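Local coordinates for phosphoribosylaminoimidazole carboxylase, ATPase subunit (Thermotoga maritima, PDB 3AX6), which probably catalyses the ATP-dependent carboxylation of 5-aminoimidazole ribonucleotide with bicarbonate, giving N5-carboxyaminoimidazole ribonucleotide for purine biosynthesis, at residues A[74-77]-A[78-81]; A[349-353]-A[354-358]; A[335-339]-A[340-344]; A[220-223]-A[224-228]. One frame throughout, in Å; residues are numbered along the deposited sequence.

Contact 1. Residues A[74-77]-A[78-81]; sequences DVQT and LKKL
The N-terminal turns of helix 75-83 join Thr77 to Leu81 and Gln76 to Lys79, and Asp74 caps the helix. Asp74 OD1 accepts from Thr77 N at 3.1 Å, the donor lying 62° out of the carboxylate plane. Along the backbone, Lys79 N bonds to Val75 O at 2.9 Å and Leu81 N to Thr77 O at 3.1 Å, while the bond from Leu78 N to Asp74 O is weak. The helix is the crossover of a beta-alpha-beta unit between the parallel strands 65-68 and 87-88, in the preATP-grasp domain. On its buried side Thr77 and Leu81 run side by side, OG1 lying 4.1 Å from Leu81 CD1, and both side chains meet Ile56 of helix 53-61. A glycine in place of Thr77 would probably open a gap beside Leu81 and Ile56. On another flank Gln76 and Lys79 point the same way. The lysine chain bends at chi3 (-68°) and chi4 (67°), which puts NZ 3.0 Å from Gln76 NE2. These two donors do not bond each other but converge on Glu96 OE2, and Lys79 also makes a cation-pi contact with Tyr93.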
loop_
_atom_site.group_PDB
_atom_site.type_symbol
_atom_site.label_atom_id
_atom_site.label_comp_id
_atom_site.label_asym_id
_atom_site.label_seq_id
_atom_site.Cartn_x
_atom_site.Cartn_y
_atom_site.Cartn_z
ATOM N N ASP A 74 -14.534 25.557 -3.814
ATOM C CA ASP A 74 -14.999 26.580 -4.736
ATOM C C ASP A 74 -15.309 25.912 -6.070
ATOM O O ASP A 74 -14.489 25.919 -6.992
ATOM C CB ASP A 74 -13.916 27.639 -4.920
ATOM C CG ASP A 74 -14.401 28.830 -5.698
ATOM O OD1 ASP A 74 -15.534 28.783 -6.224
ATOM O OD2 ASP A 74 -13.642 29.812 -5.793
ATOM N N VAL A 75 -16.497 25.330 -6.171
ATOM C CA VAL A 75 -16.895 24.641 -7.384
ATOM C C VAL A 75 -17.067 25.580 -8.577
ATOM O O VAL A 75 -16.764 25.211 -9.711
ATOM C CB VAL A 75 -18.205 23.832 -7.153
ATOM C CG1 VAL A 75 -19.294 24.739 -6.610
ATOM C CG2 VAL A 75 -18.662 23.182 -8.457
ATOM N N GLN A 76 -17.540 26.797 -8.324
ATOM C CA GLN A 76 -17.760 27.755 -9.404
ATOM C C GLN A 76 -16.476 28.204 -10.099
ATOM O O GLN A 76 -16.456 28.359 -11.323
ATOM C CB GLN A 76 -18.542 28.971 -8.895
ATOM C CG GLN A 76 -19.996 28.666 -8.505
ATOM C CD GLN A 76 -20.828 28.097 -9.654
ATOM O OE1 GLN A 76 -20.981 28.724 -10.706
ATOM N NE2 GLN A 76 -21.377 26.905 -9.447
ATOM N N THR A 77 -15.404 28.412 -9.342
ATOM C CA THR A 77 -14.154 28.820 -9.969
ATOM C C THR A 77 -13.631 27.641 -10.790
ATOM O O THR A 77 -13.029 27.827 -11.848
ATOM C CB THR A 77 -13.084 29.246 -8.930
ATOM O OG1 THR A 77 -11.896 29.666 -9.613
ATOM C CG2 THR A 77 -12.719 28.094 -8.030
ATOM N N LEU A 78 -13.876 26.424 -10.310
ATOM C CA LEU A 78 -13.420 25.244 -11.031
ATOM C C LEU A 78 -14.167 25.110 -12.344
ATOM O O LEU A 78 -13.588 24.719 -13.356
ATOM C CB LEU A 78 -13.608 23.984 -10.188
ATOM C CG LEU A 78 -12.581 23.832 -9.065
ATOM C CD1 LEU A 78 -12.961 22.670 -8.159
ATOM C CD2 LEU A 78 -11.191 23.628 -9.670
ATOM N N LYS A 79 -15.456 25.435 -12.325
ATOM C CA LYS A 79 -16.273 25.363 -13.528
ATOM C C LYS A 79 -15.696 26.336 -14.547
ATOM O O LYS A 79 -15.637 26.051 -15.740
ATOM C CB LYS A 79 -17.723 25.740 -13.218
ATOM C CG LYS A 79 -18.646 25.607 -14.423
ATOM C CD LYS A 79 -20.061 26.134 -14.148
ATOM C CE LYS A 79 -20.829 25.272 -13.151
ATOM N NZ LYS A 79 -20.249 25.321 -11.780
ATOM N N LYS A 80 -15.269 27.493 -14.063
ATOM C CA LYS A 80 -14.681 28.505 -14.926
ATOM C C LYS A 80 -13.458 27.916 -15.635
ATOM O O LYS A 80 -13.375 27.912 -16.866
ATOM C CB LYS A 80 -14.288 29.724 -14.080
ATOM C CG LYS A 80 -13.501 30.800 -14.815
ATOM C CD LYS A 80 -13.399 32.076 -13.980
ATOM C CE LYS A 80 -12.581 33.159 -14.684
ATOM N NZ LYS A 80 -11.142 32.789 -14.818
ATOM N N LEU A 81 -12.524 27.403 -14.842
ATOM C CA LEU A 81 -11.300 26.807 -15.360
ATOM C C LEU A 81 -11.589 25.614 -16.256
ATOM O O LEU A 81 -10.914 25.404 -17.266
ATOM C CB LEU A 81 -10.414 26.377 -14.201
ATOM C CG LEU A 81 -9.960 27.562 -13.351
ATOM C CD1 LEU A 81 -9.646 27.081 -11.950
ATOM C CD2 LEU A 81 -8.755 28.247 -14.013
#

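Contact 2. Residues A[349-353]-A[354-358]; sequences VVDRD and VERAL
Asp351 turns its CG anti to the backbone N (chi1 -168°), while Arg356 sends CG away from its carbonyl carbon (chi1 -80°) and bends further along, so that carboxylate and guanidinium meet with their planes 85° apart. Asp351 OD2 lies over one face of the guanidinium, 2.7 Å from Arg356 NH2 in a salt bridge. OD1 sits at the edge of the same group and takes weak bonds from NE and NH2. Its stronger donor is Asp353 N, 2.8 Å from Asp351 OD1 and nearly straight, which closes an Asx turn. Asp353 in turn is the N-cap of helix 354-364: its OD2 accepts from Glu355 N at 3.3 Å, and its carbonyl O from Ala357 N at 3.0 Å. A water accepts from Val354 N at 2.8 Å and donates to Arg352 O, bridging the step into the helix. The strand end packs on the helix through Val349 CG1, 4.3 Å from Ala357 CB, and Arg352 reaches Glu294 of the second subunit. Lys360 adds a second salt bridge to Asp351 OD2. With two cations and a backbone N-H on one buried carboxylate, Asp351 is likely to stay ionised and fixed in its rotation.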
loop_
_atom_site.group_PDB
_atom_site.type_symbol
_atom_site.label_atom_id
_atom_site.label_comp_id
_atom_site.label_asym_id
_atom_site.label_seq_id
_atom_site.Cartn_x
_atom_site.Cartn_y
_atom_site.Cartn_z
ATOM N N VAL A 349 -10.159 -6.903 8.579
ATOM C CA VAL A 349 -9.992 -8.305 8.899
ATOM C C VAL A 349 -10.346 -9.105 7.660
ATOM O O VAL A 349 -11.521 -9.184 7.281
ATOM C CB VAL A 349 -10.917 -8.722 10.065
ATOM C CG1 VAL A 349 -10.912 -10.227 10.222
ATOM C CG2 VAL A 349 -10.454 -8.053 11.354
ATOM N N VAL A 350 -9.330 -9.676 7.013
ATOM C CA VAL A 350 -9.565 -10.478 5.819
ATOM C C VAL A 350 -9.632 -11.946 6.202
ATOM O O VAL A 350 -8.849 -12.422 7.026
ATOM C CB VAL A 350 -8.463 -10.264 4.750
ATOM C CG1 VAL A 350 -8.506 -8.831 4.255
ATOM C CG2 VAL A 350 -7.088 -10.583 5.324
ATOM N N ASP A 351 -10.591 -12.651 5.615
ATOM C CA ASP A 351 -10.788 -14.069 5.883
ATOM C C ASP A 351 -11.597 -14.688 4.741
ATOM O O ASP A 351 -12.480 -14.052 4.174
ATOM C CB ASP A 351 -11.526 -14.252 7.218
ATOM C CG ASP A 351 -11.504 -15.693 7.717
ATOM O OD1 ASP A 351 -11.945 -16.596 6.980
ATOM O OD2 ASP A 351 -11.047 -15.921 8.858
ATOM N N ARG A 352 -11.278 -15.932 4.409
ATOM C CA ARG A 352 -11.953 -16.655 3.343
ATOM C C ARG A 352 -13.449 -16.738 3.629
ATOM O O ARG A 352 -14.263 -16.769 2.708
ATOM C CB ARG A 352 -11.354 -18.062 3.223
ATOM C CG ARG A 352 -11.649 -18.765 1.911
ATOM C CD ARG A 352 -11.128 -17.947 0.741
ATOM N NE ARG A 352 -9.679 -17.769 0.774
ATOM C CZ ARG A 352 -9.022 -16.930 -0.021
ATOM N NH1 ARG A 352 -9.691 -16.192 -0.900
ATOM N NH2 ARG A 352 -7.700 -16.838 0.047
ATOM N N ASP A 353 -13.795 -16.768 4.914
ATOM C CA ASP A 353 -15.188 -16.840 5.363
ATOM C C ASP A 353 -15.642 -15.486 5.921
ATOM O O ASP A 353 -15.247 -15.096 7.023
ATOM C CB ASP A 353 -15.324 -17.901 6.455
ATOM C CG ASP A 353 -16.739 -18.023 6.976
ATOM O OD1 ASP A 353 -16.921 -18.598 8.067
ATOM O OD2 ASP A 353 -17.671 -17.553 6.290
ATOM N N VAL A 354 -16.491 -14.790 5.173
ATOM C CA VAL A 354 -16.976 -13.476 5.574
ATOM C C VAL A 354 -17.566 -13.428 6.980
ATOM O O VAL A 354 -17.429 -12.422 7.674
ATOM C CB VAL A 354 -18.012 -12.924 4.551
ATOM C CG1 VAL A 354 -19.288 -13.751 4.579
ATOM C CG2 VAL A 354 -18.301 -11.466 4.838
ATOM N N GLU A 355 -18.215 -14.501 7.414
ATOM C CA GLU A 355 -18.788 -14.508 8.753
ATOM C C GLU A 355 -17.698 -14.582 9.830
ATOM O O GLU A 355 -17.873 -14.071 10.934
ATOM C CB GLU A 355 -19.785 -15.657 8.898
ATOM C CG GLU A 355 -21.046 -15.456 8.058
ATOM C CD GLU A 355 -21.855 -14.235 8.481
ATOM O OE1 GLU A 355 -22.742 -13.811 7.715
ATOM O OE2 GLU A 355 -21.612 -13.705 9.585
ATOM N N ARG A 356 -16.573 -15.211 9.514
ATOM C CA ARG A 356 -15.476 -15.281 10.471
ATOM C C ARG A 356 -14.796 -13.921 10.467
ATOM O O ARG A 356 -14.283 -13.464 11.485
ATOM C CB ARG A 356 -14.448 -16.340 10.077
ATOM C CG ARG A 356 -14.824 -17.759 10.422
ATOM C CD ARG A 356 -13.574 -18.521 10.835
ATOM N NE ARG A 356 -12.482 -18.346 9.877
ATOM C CZ ARG A 356 -11.221 -18.705 10.105
ATOM N NH1 ARG A 356 -10.888 -19.260 11.262
ATOM N NH2 ARG A 356 -10.289 -18.511 9.176
ATOM N N ALA A 357 -14.780 -13.278 9.307
ATOM C CA ALA A 357 -14.168 -11.964 9.215
ATOM C C ALA A 357 -14.955 -11.021 10.119
ATOM O O ALA A 357 -14.377 -10.306 10.936
ATOM C CB ALA A 357 -14.188 -11.465 7.775
ATOM N N LEU A 358 -16.280 -11.040 9.981
ATOM C CA LEU A 358 -17.147 -10.186 10.783
ATOM C C LEU A 358 -17.020 -10.502 12.271
ATOM O O LEU A 358 -17.015 -9.598 13.111
ATOM C CB LEU A 358 -18.604 -10.350 10.348
ATOM C CG LEU A 358 -19.656 -9.595 11.166
ATOM C CD1 LEU A 358 -19.410 -8.095 11.071
ATOM C CD2 LEU A 358 -21.056 -9.952 10.647
HETATM O O HOH W 1 -17.454 -16.122 2.895
#

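Contact 3. Residues A[335-339]-A[340-344]; sequences KKETR and PYRKM
Lys335 reaches across the loop to the backbone of Lys343, its chain extended beyond CG, and NZ donates to Lys343 O at 2.7 Å, in the carbonyl plane. Further round, Arg342 N gives its hydrogen to Arg339 O at 2.9 Å, closing a type II beta turn with Pro340 and Tyr341 at its corners; the positive phi of Tyr341 (71°) belongs to this turn. The guanidinium of Arg342 is met from two directions. Glu337 OE1 lies at the edge of the Arg342 guanidinium, in plane, 3.6 Å from NH2, a long salt bridge. One face of the Arg342 guanidinium is covered by Arg339 CB, 3.7 Å above the plane and offset toward the rim, while Arg339 NE comes within 4.2 Å of Arg342 NH2, a like-charged approach. Apolar contact comes from Met344, a selenomethionine, which crosses Thr338 at about a right angle and sets CE 3.5 Å from Thr338 CB; both side chains also meet Val370. The backbone is held from outside as well: Tyr341 and Arg342 bond to Gly306, Thr338 to Gly312, and Met344 to Leu304 and Tyr333. The lysine-to-carbonyl bond and the tight turn lie in the connection of a beta hairpin, the loop between the antiparallel neighbours 328-332 and 343-350 at one margin of the large sheet in the C-terminal part of the protein.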
loop_
_atom_site.group_PDB
_atom_site.type_symbol
_atom_site.label_atom_id
_atom_site.label_comp_id
_atom_site.label_asym_id
_atom_site.label_seq_id
_atom_site.Cartn_x
_atom_site.Cartn_y
_atom_site.Cartn_z
ATOM N N LYS A 335 -2.854 11.455 12.559
ATOM C CA LYS A 335 -3.418 12.741 12.943
ATOM C C LYS A 335 -2.722 13.250 14.197
ATOM O O LYS A 335 -2.503 12.504 15.154
ATOM C CB LYS A 335 -4.939 12.632 13.129
ATOM C CG LYS A 335 -5.650 12.460 11.784
ATOM C CD LYS A 335 -7.164 12.479 11.857
ATOM C CE LYS A 335 -7.736 12.482 10.443
ATOM N NZ LYS A 335 -9.216 12.361 10.379
ATOM N N LYS A 336 -2.354 14.526 14.165
ATOM C CA LYS A 336 -1.641 15.148 15.269
ATOM C C LYS A 336 -2.433 15.402 16.542
ATOM O O LYS A 336 -1.963 16.115 17.424
ATOM C CB LYS A 336 -0.980 16.446 14.796
ATOM C CG LYS A 336 -1.689 17.164 13.653
ATOM C CD LYS A 336 -0.909 18.420 13.257
ATOM C CE LYS A 336 -1.480 19.103 12.021
ATOM N NZ LYS A 336 -1.252 18.314 10.770
ATOM N N GLU A 337 -3.629 14.826 16.641
ATOM C CA GLU A 337 -4.452 14.979 17.840
ATOM C C GLU A 337 -5.755 14.189 17.777
ATOM O O GLU A 337 -6.462 14.222 16.772
ATOM C CB GLU A 337 -4.765 16.458 18.103
ATOM C CG GLU A 337 -5.487 17.172 16.969
ATOM C CD GLU A 337 -6.027 18.539 17.381
ATOM O OE1 GLU A 337 -6.539 19.266 16.499
ATOM O OE2 GLU A 337 -5.945 18.882 18.584
ATOM N N THR A 338 -6.067 13.464 18.846
ATOM C CA THR A 338 -7.304 12.702 18.869
ATOM C C THR A 338 -8.413 13.525 19.520
ATOM O O THR A 338 -8.154 14.420 20.329
ATOM C CB THR A 338 -7.170 11.375 19.642
ATOM O OG1 THR A 338 -8.375 10.615 19.481
ATOM C CG2 THR A 338 -6.955 11.633 21.127
ATOM N N ARG A 339 -9.647 13.196 19.157
ATOM C CA ARG A 339 -10.832 13.873 19.659
ATOM C C ARG A 339 -12.028 12.922 19.523
ATOM O O ARG A 339 -12.187 12.251 18.501
ATOM C CB ARG A 339 -11.051 15.154 18.852
ATOM C CG ARG A 339 -12.335 15.893 19.135
ATOM C CD ARG A 339 -12.212 17.314 18.619
ATOM N NE ARG A 339 -11.209 18.050 19.384
ATOM C CZ ARG A 339 -11.472 18.766 20.473
ATOM N NH1 ARG A 339 -10.488 19.387 21.105
ATOM N NH2 ARG A 339 -12.716 18.883 20.912
ATOM N N PRO A 340 -12.883 12.852 20.554
ATOM C CA PRO A 340 -14.047 11.965 20.503
ATOM C C PRO A 340 -14.742 11.918 19.142
ATOM O O PRO A 340 -14.982 12.950 18.514
ATOM C CB PRO A 340 -14.949 12.523 21.601
ATOM C CG PRO A 340 -13.959 12.991 22.621
ATOM C CD PRO A 340 -12.911 13.686 21.771
ATOM N N TYR A 341 -15.024 10.702 18.682
ATOM C CA TYR A 341 -15.729 10.467 17.423
ATOM C C TYR A 341 -14.962 10.771 16.148
ATOM O O TYR A 341 -15.379 10.357 15.065
ATOM C CB TYR A 341 -17.056 11.233 17.435
ATOM C CG TYR A 341 -17.803 11.049 18.738
ATOM C CD1 TYR A 341 -18.284 9.791 19.121
ATOM C CD2 TYR A 341 -17.955 12.111 19.630
ATOM C CE1 TYR A 341 -18.894 9.595 20.370
ATOM C CE2 TYR A 341 -18.561 11.928 20.878
ATOM C CZ TYR A 341 -19.024 10.670 21.241
ATOM O OH TYR A 341 -19.601 10.492 22.475
ATOM N N ARG A 342 -13.846 11.483 16.261
ATOM C CA ARG A 342 -13.050 11.800 15.076
ATOM C C ARG A 342 -12.478 10.521 14.459
ATOM O O ARG A 342 -12.119 9.583 15.176
ATOM C CB ARG A 342 -11.893 12.736 15.432
ATOM C CG ARG A 342 -10.922 12.945 14.282
ATOM C CD ARG A 342 -9.698 13.732 14.705
ATOM N NE ARG A 342 -10.011 15.117 15.044
ATOM C CZ ARG A 342 -9.097 16.035 15.342
ATOM N NH1 ARG A 342 -7.811 15.710 15.342
ATOM N NH2 ARG A 342 -9.466 17.275 15.641
ATOM N N LYS A 343 -12.398 10.484 13.132
ATOM C CA LYS A 343 -11.852 9.322 12.444
ATOM C C LYS A 343 -10.319 9.333 12.537
ATOM O O LYS A 343 -9.653 10.156 11.909
ATOM C CB LYS A 343 -12.294 9.312 10.975
ATOM C CG LYS A 343 -13.777 9.043 10.771
ATOM C CD LYS A 343 -14.128 8.848 9.293
ATOM C CE LYS A 343 -15.636 8.656 9.090
ATOM N NZ LYS A 343 -16.030 8.418 7.665
HETATM N N MSE A 344 -9.772 8.416 13.329
HETATM C CA MSE A 344 -8.330 8.315 13.517
HETATM C C MSE A 344 -7.718 7.226 12.637
HETATM O O MSE A 344 -6.502 7.134 12.504
HETATM C CB MSE A 344 -8.021 8.023 14.984
HETATM C CG MSE A 344 -8.502 9.102 15.943
HETATM SE SE MSE A 344 -7.754 10.827 15.495
HETATM C CE MSE A 344 -6.033 10.640 16.378
#

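Contact 4. Residues A[220-223]-A[224-228]; sequences YSKI and AREIA
Lys222 and Glu226, one turn apart, cross obliquely on the outer side of helix 218-235. The lysine runs out extended, with CG anti to the backbone N (chi1 -180°), and turns at its last torsion (chi4 -65°) to set NZ 2.8 Å from Glu226 OE1. It meets that oxygen on the syn side, 18° out of the carboxylate plane, in a hydrogen-bonded salt bridge. Lys222 CG also lies 3.4 Å from Glu226 OE1, so that oxygen sits beside the lysine's aliphatic part as well as its amine. Ile223 and Ile227 instead lie side by side and point the same way, with Ile223 CG2 3.8 Å from Ile227 CG1. The helix belongs to the ATP-grasp domain and packs against strands 239-248 and 253-259 of the large antiparallel sheet: Ala224 and Ile227 rest on Met245, and Tyr220 and Ile223 on Ile253. The side chain of Ile227, which also touches Pro114, is about 10 Å from that of Asn256, an ADP-binding residue. With an alanine at Ile227, Ile223 CG2 would lose its neighbour and a gap would probably open against Met245 and Pro114. Ile227 N bonds to Ile223 O at 2.8 Å. The side chain of Arg225 touches Cys192, Val195 and Thr293.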
loop_
_atom_site.group_PDB
_atom_site.type_symbol
_atom_site.label_atom_id
_atom_site.label_comp_id
_atom_site.label_asym_id
_atom_site.label_seq_id
_atom_site.Cartn_x
_atom_site.Cartn_y
_atom_site.Cartn_z
ATOM N N TYR A 220 -29.440 -9.594 -6.221
ATOM C CA TYR A 220 -29.391 -8.205 -5.783
ATOM C C TYR A 220 -28.043 -7.565 -6.094
ATOM O O TYR A 220 -27.989 -6.416 -6.521
ATOM C CB TYR A 220 -29.711 -8.103 -4.289
ATOM C CG TYR A 220 -31.152 -8.453 -3.962
ATOM C CD1 TYR A 220 -32.214 -7.837 -4.637
ATOM C CD2 TYR A 220 -31.456 -9.403 -2.987
ATOM C CE1 TYR A 220 -33.543 -8.166 -4.348
ATOM C CE2 TYR A 220 -32.778 -9.735 -2.691
ATOM C CZ TYR A 220 -33.813 -9.115 -3.375
ATOM O OH TYR A 220 -35.115 -9.462 -3.083
ATOM N N SER A 221 -26.963 -8.317 -5.896
ATOM C CA SER A 221 -25.606 -7.838 -6.169
ATOM C C SER A 221 -25.468 -7.432 -7.633
ATOM O O SER A 221 -24.878 -6.400 -7.952
ATOM C CB SER A 221 -24.585 -8.940 -5.880
ATOM O OG SER A 221 -24.964 -9.692 -4.747
ATOM N N LYS A 222 -26.007 -8.265 -8.517
ATOM C CA LYS A 222 -25.946 -8.010 -9.948
ATOM C C LYS A 222 -26.653 -6.705 -10.313
ATOM O O LYS A 222 -26.119 -5.893 -11.069
ATOM C CB LYS A 222 -26.559 -9.188 -10.709
ATOM C CG LYS A 222 -26.553 -9.041 -12.227
ATOM C CD LYS A 222 -26.881 -10.370 -12.902
ATOM C CE LYS A 222 -27.014 -10.227 -14.413
ATOM N NZ LYS A 222 -28.175 -9.361 -14.779
ATOM N N ILE A 223 -27.847 -6.502 -9.769
ATOM C CA ILE A 223 -28.614 -5.288 -10.039
ATOM C C ILE A 223 -27.971 -4.045 -9.413
ATOM O O ILE A 223 -28.002 -2.968 -10.002
ATOM C CB ILE A 223 -30.068 -5.427 -9.518
ATOM C CG1 ILE A 223 -30.833 -6.420 -10.397
ATOM C CG2 ILE A 223 -30.764 -4.055 -9.492
ATOM C CD1 ILE A 223 -32.272 -6.662 -9.947
ATOM N N ALA A 224 -27.397 -4.200 -8.221
ATOM C CA ALA A 224 -26.741 -3.090 -7.528
ATOM C C ALA A 224 -25.547 -2.564 -8.328
ATOM O O ALA A 224 -25.312 -1.355 -8.386
ATOM C CB ALA A 224 -26.279 -3.533 -6.137
ATOM N N ARG A 225 -24.795 -3.482 -8.934
ATOM C CA ARG A 225 -23.629 -3.117 -9.730
ATOM C C ARG A 225 -24.095 -2.494 -11.036
ATOM O O ARG A 225 -23.415 -1.643 -11.599
ATOM C CB ARG A 225 -22.751 -4.348 -10.002
ATOM C CG ARG A 225 -22.125 -4.945 -8.740
ATOM C CD ARG A 225 -21.212 -6.144 -9.022
ATOM N NE ARG A 225 -20.015 -5.772 -9.778
ATOM C CZ ARG A 225 -18.798 -6.271 -9.561
ATOM N NH1 ARG A 225 -18.601 -7.172 -8.602
ATOM N NH2 ARG A 225 -17.768 -5.866 -10.298
ATOM N N GLU A 226 -25.266 -2.918 -11.506
ATOM C CA GLU A 226 -25.835 -2.381 -12.735
ATOM C C GLU A 226 -26.345 -0.955 -12.483
ATOM O O GLU A 226 -26.084 -0.049 -13.276
ATOM C CB GLU A 226 -26.984 -3.275 -13.229
ATOM C CG GLU A 226 -26.538 -4.657 -13.712
ATOM C CD GLU A 226 -27.695 -5.560 -14.152
ATOM O OE1 GLU A 226 -27.421 -6.699 -14.587
ATOM O OE2 GLU A 226 -28.874 -5.137 -14.065
ATOM N N ILE A 227 -27.059 -0.761 -11.378
ATOM C CA ILE A 227 -27.585 0.556 -11.039
ATOM C C ILE A 227 -26.433 1.546 -10.891
ATOM O O ILE A 227 -26.451 2.632 -11.463
ATOM C CB ILE A 227 -28.359 0.544 -9.694
ATOM C CG1 ILE A 227 -29.464 -0.515 -9.716
ATOM C CG2 ILE A 227 -28.943 1.921 -9.420
ATOM C CD1 ILE A 227 -30.511 -0.294 -10.752
ATOM N N ALA A 228 -25.433 1.155 -10.108
ATOM C CA ALA A 228 -24.273 1.999 -9.850
ATOM C C ALA A 228 -23.547 2.378 -11.124
ATOM O O ALA A 228 -23.186 3.534 -11.322
ATOM C CB ALA A 228 -23.314 1.298 -8.897
#

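Overall arrangement
From the N terminus the four contacts follow in series, in the order 1, 4, 3, 2, and none nests in or crosses another. Contact 1 starts the crossover helix 75-83 of the preATP-grasp domain. Contact 4 lies within helix 218-235 of the ATP-grasp domain, about 33 Å from contact 1 between centres. Contacts 3 and 2 both use strand 343-350: contact 3 closes the hairpin loop before it, contact 2 the turn from its end into helix 354-364, with nearest atoms about 15 Å apart. The large antiparallel sheet links the last three, since helix 218-235 packs on strands of the same sheet that holds strand 343-350.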